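Local coordinates for Galactose/lactose metabolism regulatory protein GAL80 (Saccharomyces cerevisiae, PDB 3BTV) that represses the yeast galactose and lactose metabolic genes by binding the activator GAL4 and blocking its transcriptional activation when no inducing sugar is present, at residues 54-59 against 82-87. The protein carries 1 engineered substitution. Numbering follows the deposited sequence.
Sequences ALYSPK and ESFASS
Phe84 of the short helix 81-86 packs its ring on Ala54, Leu55 and Tyr56, in the C-terminal part of strand 50-56 in the parallel sheet of the Rossmann fold. The axes of residues 54-56 and 82-86 approach to 8.8 Å at 152°, nearly antiparallel, as in a beta-alpha-beta crossover, here from strand 76-78 to strand 92-95. Along the helix, Glu82 O accepts from Ser86 N and, on the opposite face of its carbonyl plane, from Ser86 OG at 2.7 Å; this is bonding within the turn that presents Phe84. Next, the Ser83 side chain touches Phe78 of strand 76-78. At Phe84, CG stands anti to the backbone N (chi1 -180°), which carries the ring onto the strand. Tyr56 CB sits over one ring face, 3.4 Å from Phe84 CD1, while Ala54 CB approaches Phe84 CE1 obliquely at 3.8 Å. Cutting Phe84 back to an alanine removes the ring and is likely to open a gap beside Ala54 and Tyr56, leaving residues 82-87 little hold on this part of the strand. One residue on, Ala85 packs on Leu109 and Phe112 of helix 102-112. No hydrogen bond crosses the interface; the polar atom of residues 54-59 nearest the ring is Leu55 N, in the ring plane at its edge, 3.6 Å from Phe84 CE1.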
loop_
_atom_site.group_PDB
_atom_site.type_symbol
_atom_site.label_atom_id
_atom_site.label_comp_id
_atom_site.label_asym_id
_atom_site.label_seq_id
_atom_site.Cartn_x
_atom_site.Cartn_y
_atom_site.Cartn_z
ATOM N N ALA B 54 5.864 -44.548 -14.174
ATOM C CA ALA B 54 5.426 -44.991 -12.857
ATOM C C ALA B 54 4.322 -44.093 -12.318
ATOM O O ALA B 54 4.199 -42.936 -12.717
ATOM C CB ALA B 54 6.595 -45.023 -11.899
ATOM N N LEU B 55 3.526 -44.628 -11.398
ATOM C CA LEU B 55 2.392 -43.893 -10.853
ATOM C C LEU B 55 2.056 -44.494 -9.499
ATOM O O LEU B 55 2.078 -45.715 -9.346
ATOM C CB LEU B 55 1.192 -44.036 -11.788
ATOM C CG LEU B 55 0.327 -42.816 -12.074
ATOM C CD1 LEU B 55 1.115 -41.811 -12.883
ATOM C CD2 LEU B 55 -0.938 -43.218 -12.816
ATOM N N TYR B 56 1.747 -43.655 -8.516
ATOM C CA TYR B 56 1.370 -44.184 -7.206
ATOM C C TYR B 56 0.307 -43.373 -6.485
ATOM O O TYR B 56 0.278 -42.154 -6.562
ATOM C CB TYR B 56 2.584 -44.332 -6.286
ATOM C CG TYR B 56 2.198 -44.542 -4.838
ATOM C CD1 TYR B 56 1.850 -45.803 -4.365
ATOM C CD2 TYR B 56 2.159 -43.475 -3.948
ATOM C CE1 TYR B 56 1.486 -46.001 -3.042
ATOM C CE2 TYR B 56 1.795 -43.663 -2.623
ATOM C CZ TYR B 56 1.461 -44.929 -2.175
ATOM O OH TYR B 56 1.100 -45.118 -0.861
ATOM N N SER B 57 -0.557 -44.081 -5.770
ATOM C CA SER B 57 -1.496 -43.463 -4.846
ATOM C C SER B 57 -1.965 -44.529 -3.859
ATOM O O SER B 57 -1.816 -45.727 -4.119
ATOM C CB SER B 57 -2.682 -42.844 -5.594
ATOM O OG SER B 57 -3.463 -43.831 -6.241
ATOM N N PRO B 58 -2.519 -44.101 -2.715
ATOM C CA PRO B 58 -3.019 -45.056 -1.724
ATOM C C PRO B 58 -3.950 -46.068 -2.379
ATOM O O PRO B 58 -3.659 -47.265 -2.361
ATOM C CB PRO B 58 -3.792 -44.169 -0.748
ATOM C CG PRO B 58 -3.137 -42.837 -0.860
ATOM C CD PRO B 58 -2.731 -42.703 -2.299
ATOM N N LYS B 59 -5.048 -45.589 -2.959
ATOM C CA LYS B 59 -5.965 -46.456 -3.693
ATOM C C LYS B 59 -5.352 -46.875 -5.023
ATOM O O LYS B 59 -5.518 -46.199 -6.038
ATOM C CB LYS B 59 -7.316 -45.765 -3.915
ATOM C CG LYS B 59 -8.251 -45.805 -2.707
ATOM C CD LYS B 59 -8.775 -47.218 -2.453
ATOM C CE LYS B 59 -9.711 -47.265 -1.251
ATOM N NZ LYS B 59 -10.922 -46.416 -1.444
ATOM N N GLU B 82 7.052 -47.459 -1.053
ATOM C CA GLU B 82 8.375 -48.070 -1.054
ATOM C C GLU B 82 8.752 -48.631 -2.421
ATOM O O GLU B 82 9.822 -48.334 -2.948
ATOM C CB GLU B 82 8.450 -49.178 -0.008
ATOM C CG GLU B 82 9.704 -50.018 -0.104
ATOM C CD GLU B 82 9.887 -50.915 1.096
ATOM O OE1 GLU B 82 9.217 -50.673 2.121
ATOM O OE2 GLU B 82 10.704 -51.856 1.015
ATOM N N SER B 83 7.876 -49.457 -2.983
ATOM C CA SER B 83 8.093 -49.993 -4.320
ATOM C C SER B 83 8.246 -48.852 -5.324
ATOM O O SER B 83 9.208 -48.811 -6.093
ATOM C CB SER B 83 6.936 -50.906 -4.722
ATOM O OG SER B 83 5.688 -50.255 -4.543
ATOM N N PHE B 84 7.299 -47.921 -5.303
ATOM C CA PHE B 84 7.346 -46.748 -6.175
ATOM C C PHE B 84 8.709 -46.054 -6.120
ATOM O O PHE B 84 9.367 -45.876 -7.147
ATOM C CB PHE B 84 6.225 -45.763 -5.804
ATOM C CG PHE B 84 6.190 -44.513 -6.656
ATOM C CD1 PHE B 84 5.558 -44.514 -7.894
ATOM C CD2 PHE B 84 6.770 -43.335 -6.207
ATOM C CE1 PHE B 84 5.515 -43.372 -8.674
ATOM C CE2 PHE B 84 6.731 -42.171 -6.984
ATOM C CZ PHE B 84 6.101 -42.188 -8.219
ATOM N N ALA B 85 9.133 -45.678 -4.916
ATOM C CA ALA B 85 10.352 -44.891 -4.732
ATOM C C ALA B 85 11.625 -45.676 -5.041
ATOM O O ALA B 85 12.640 -45.094 -5.433
ATOM C CB ALA B 85 10.411 -44.327 -3.318
ATOM N N SER B 86 11.568 -46.992 -4.853
ATOM C CA SER B 86 12.722 -47.851 -5.066
ATOM C C SER B 86 12.947 -48.135 -6.545
ATOM O O SER B 86 14.085 -48.284 -6.990
ATOM C CB SER B 86 12.555 -49.165 -4.302
ATOM O OG SER B 86 12.435 -48.926 -2.910
ATOM N N SER B 87 11.855 -48.207 -7.301
ATOM C CA SER B 87 11.925 -48.523 -8.724
ATOM C C SER B 87 13.056 -47.774 -9.416
ATOM O O SER B 87 13.379 -46.647 -9.052
ATOM C CB SER B 87 10.595 -48.213 -9.415
ATOM O OG SER B 87 10.665 -48.485 -10.808
#